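Local coordinates for putative metal-dependent isothiocyanate hydrolase SaxA (Pectobacterium carotovorum, PDB 6BRM), which hydrolyses isothiocyanates as a zinc-dependent enzyme with a metallo-beta-lactamase-type fold, at the interface of chains A and B. Sequence-based numbering; all coordinates share one arbitrary frame. Chains: chain A/B, Putative metal-dependent isothiocyanate hydrolase SaxA.

The interface of chains A and B. Residues chain A 131, 167-170; chain B 127, 131, 134.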
ATOM      1  N   ASN A 131       9.806   1.002   3.530  1.00 44.95           N
ATOM      2  CA  ASN A 131       9.425  -0.354   3.961  1.00 45.99           C
ATOM      3  C   ASN A 131      10.189  -0.791   5.225  1.00 47.32           C
ATOM      4  O   ASN A 131       9.664  -1.544   6.051  1.00 45.11           O
ATOM      5  CB  ASN A 131       9.660  -1.363   2.822  1.00 46.43           C
ATOM      6  CG  ASN A 131       8.719  -1.153   1.635  1.00 46.87           C
ATOM      7  OD1 ASN A 131       7.841  -0.291   1.663  1.00 47.36           O
ATOM      8  ND2 ASN A 131       8.904  -1.948   0.584  1.00 45.69           N
ATOM      9  N   TRP A 167       7.471   6.857  -2.741  1.00 41.29           N
ATOM     10  CA  TRP A 167       7.028   6.047  -3.876  1.00 41.26           C
ATOM     11  C   TRP A 167       6.647   4.651  -3.387  1.00 42.18           C
ATOM     12  O   TRP A 167       7.499   3.889  -2.928  1.00 42.99           O
ATOM     13  CB  TRP A 167       8.097   5.951  -4.974  1.00 41.23           C
ATOM     14  CG  TRP A 167       7.524   5.508  -6.289  1.00 40.31           C
ATOM     15  CD1 TRP A 167       7.205   4.231  -6.660  1.00 39.78           C
ATOM     16  CD2 TRP A 167       7.174   6.345  -7.396  1.00 39.37           C
ATOM     17  NE1 TRP A 167       6.681   4.224  -7.929  1.00 39.21           N
ATOM     18  CE2 TRP A 167       6.652   5.506  -8.405  1.00 38.79           C
ATOM     19  CE3 TRP A 167       7.258   7.724  -7.637  1.00 38.80           C
ATOM     20  CZ2 TRP A 167       6.218   5.995  -9.634  1.00 38.40           C
ATOM     21  CZ3 TRP A 167       6.820   8.214  -8.861  1.00 38.51           C
ATOM     22  CH2 TRP A 167       6.301   7.348  -9.843  1.00 38.86           C
ATOM     23  N   VAL A 168       5.353   4.360  -3.445  1.00 42.75           N
ATOM     24  CA  VAL A 168       4.814   3.026  -3.185  1.00 44.21           C
ATOM     25  C   VAL A 168       3.766   2.743  -4.257  1.00 45.49           C
ATOM     26  O   VAL A 168       3.375   3.652  -4.999  1.00 45.30           O
ATOM     27  CB  VAL A 168       4.210   2.890  -1.761  1.00 44.26           C
ATOM     28  CG1 VAL A 168       5.297   2.617  -0.735  1.00 43.82           C
ATOM     29  CG2 VAL A 168       3.410   4.125  -1.370  1.00 44.88           C
ATOM     30  N   LYS A 169       3.329   1.488  -4.347  1.00 46.34           N
ATOM     31  CA  LYS A 169       2.377   1.076  -5.380  1.00 46.56           C
ATOM     32  C   LYS A 169       1.047   1.834  -5.338  1.00 46.39           C
ATOM     33  O   LYS A 169       0.567   2.244  -6.387  1.00 49.16           O
ATOM     34  CB  LYS A 169       2.144  -0.439  -5.339  1.00 47.82           C
ATOM     35  CG  LYS A 169       1.137  -0.952  -6.363  1.00 48.70           C
ATOM     36  CD  LYS A 169       1.119  -2.469  -6.451  1.00 50.04           C
ATOM     37  CE  LYS A 169       0.623  -3.112  -5.165  1.00 51.44           C
ATOM     38  NZ  LYS A 169       0.540  -4.590  -5.300  1.00 52.17           N
ATOM     39  N   PRO A 170       0.446   2.030  -4.143  1.00 47.27           N
ATOM     40  CA  PRO A 170      -0.787   2.833  -4.081  1.00 47.60           C
ATOM     41  C   PRO A 170      -0.723   4.207  -4.758  1.00 47.93           C
ATOM     42  O   PRO A 170      -1.749   4.676  -5.258  1.00 49.61           O
ATOM     43  CB  PRO A 170      -1.025   2.984  -2.579  1.00 47.93           C
ATOM     44  CG  PRO A 170      -0.483   1.721  -2.012  1.00 48.08           C
ATOM     45  CD  PRO A 170       0.723   1.382  -2.844  1.00 47.79           C
TER
ATOM     46  N   GLN B 127       2.267  -5.663  -1.683  1.00 45.42           N
ATOM     47  CA  GLN B 127       3.194  -5.169  -2.693  1.00 46.51           C
ATOM     48  C   GLN B 127       4.168  -6.280  -3.080  1.00 47.79           C
ATOM     49  O   GLN B 127       4.997  -6.694  -2.269  1.00 50.00           O
ATOM     50  CB  GLN B 127       3.937  -3.936  -2.180  1.00 47.16           C
ATOM     51  CG  GLN B 127       4.570  -3.106  -3.286  1.00 47.46           C
ATOM     52  CD  GLN B 127       4.971  -1.721  -2.824  1.00 48.29           C
ATOM     53  OE1 GLN B 127       4.247  -0.748  -3.043  1.00 48.57           O
ATOM     54  NE2 GLN B 127       6.125  -1.625  -2.174  1.00 48.66           N
ATOM     55  N   ASN B 131       9.832  -0.936  -3.152  1.00 50.01           N
ATOM     56  CA  ASN B 131       9.394   0.395  -3.603  1.00 49.83           C
ATOM     57  C   ASN B 131      10.049   0.822  -4.916  1.00 51.05           C
ATOM     58  O   ASN B 131       9.398   1.438  -5.762  1.00 52.13           O
ATOM     59  CB  ASN B 131       9.688   1.453  -2.528  1.00 48.91           C
ATOM     60  CG  ASN B 131       8.758   1.354  -1.333  1.00 48.57           C
ATOM     61  OD1 ASN B 131       7.931   0.450  -1.245  1.00 49.07           O
ATOM     62  ND2 ASN B 131       8.892   2.291  -0.405  1.00 48.59           N
ATOM     63  N   TYR B 134       8.639  -0.869  -8.262  1.00 46.36           N
ATOM     64  CA  TYR B 134       7.382  -0.287  -8.773  1.00 45.55           C
ATOM     65  C   TYR B 134       7.515   1.125  -9.380  1.00 46.45           C
ATOM     66  O   TYR B 134       6.552   1.634  -9.957  1.00 46.20           O
ATOM     67  CB  TYR B 134       6.282  -0.341  -7.703  1.00 43.40           C
ATOM     68  CG  TYR B 134       5.701  -1.727  -7.540  1.00 41.88           C
ATOM     69  CD1 TYR B 134       4.697  -2.182  -8.386  1.00 40.38           C
ATOM     70  CD2 TYR B 134       6.173  -2.594  -6.555  1.00 42.51           C
ATOM     71  CE1 TYR B 134       4.171  -3.457  -8.253  1.00 40.70           C
ATOM     72  CE2 TYR B 134       5.652  -3.873  -6.409  1.00 41.40           C
ATOM     73  CZ  TYR B 134       4.649  -4.298  -7.256  1.00 40.85           C
ATOM     74  OH  TYR B 134       4.125  -5.562  -7.108  1.00 40.03           O
TER
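The side-chain carbonyl oxygen OE1 of B:Gln127 accepts a hydrogen bond from the backbone N of A:Lys169, 2.7 Å away, at the first residue of helix 169-178. The bond is fairly straight, 160° at the hydrogen, although the donor is tilted 22° from the carbonyl plane. It illustrates how one amide can serve two chains: OE1 receives the partner's N-H, while NE2 gives a hydrogen bond to OD1 of B:Asn131 at 2.9 Å, lying in that carbonyl's plane. As modelled, the two bonds would hold the rotation of the B:Gln127 amide. Its reach comes from a stretched chain, with CG opposite the backbone N (chi1 -161°) and the links beyond it extended.

B:Asn131 in turn meets its own symmetry mate. The two side chains approach from opposite directions with their amide planes nearly perpendicular. OD1 of A:Asn131 is modelled 3.0 Å from OD1 of B:Asn131; both can only accept, so the orientation of at least one amide is uncertain, though the B:Gln127 bond favours that of B:Asn131. CG1 of A:Val168 packs alongside the B:Asn131 amide, 3.7 Å from its CG.

Farther out, the A:Lys169 chain runs extended to CD, which sits above one face of the B:Tyr134 ring, over its rim, 3.7 Å from CE1; the chain then turns, and CE and NZ head towards B:Gln127. A weak hydrogen bond runs from the indole NE1 of A:Trp167 to the backbone O of B:Tyr134, at 3.3 Å. Repeated with the chains exchanged, this patch joins the two chains of the deposited assembly, which may or may not be the pair formed in solution; because residues 127 and 131 flank the zinc ligand His128, it may also steady the loop that carries this ligand.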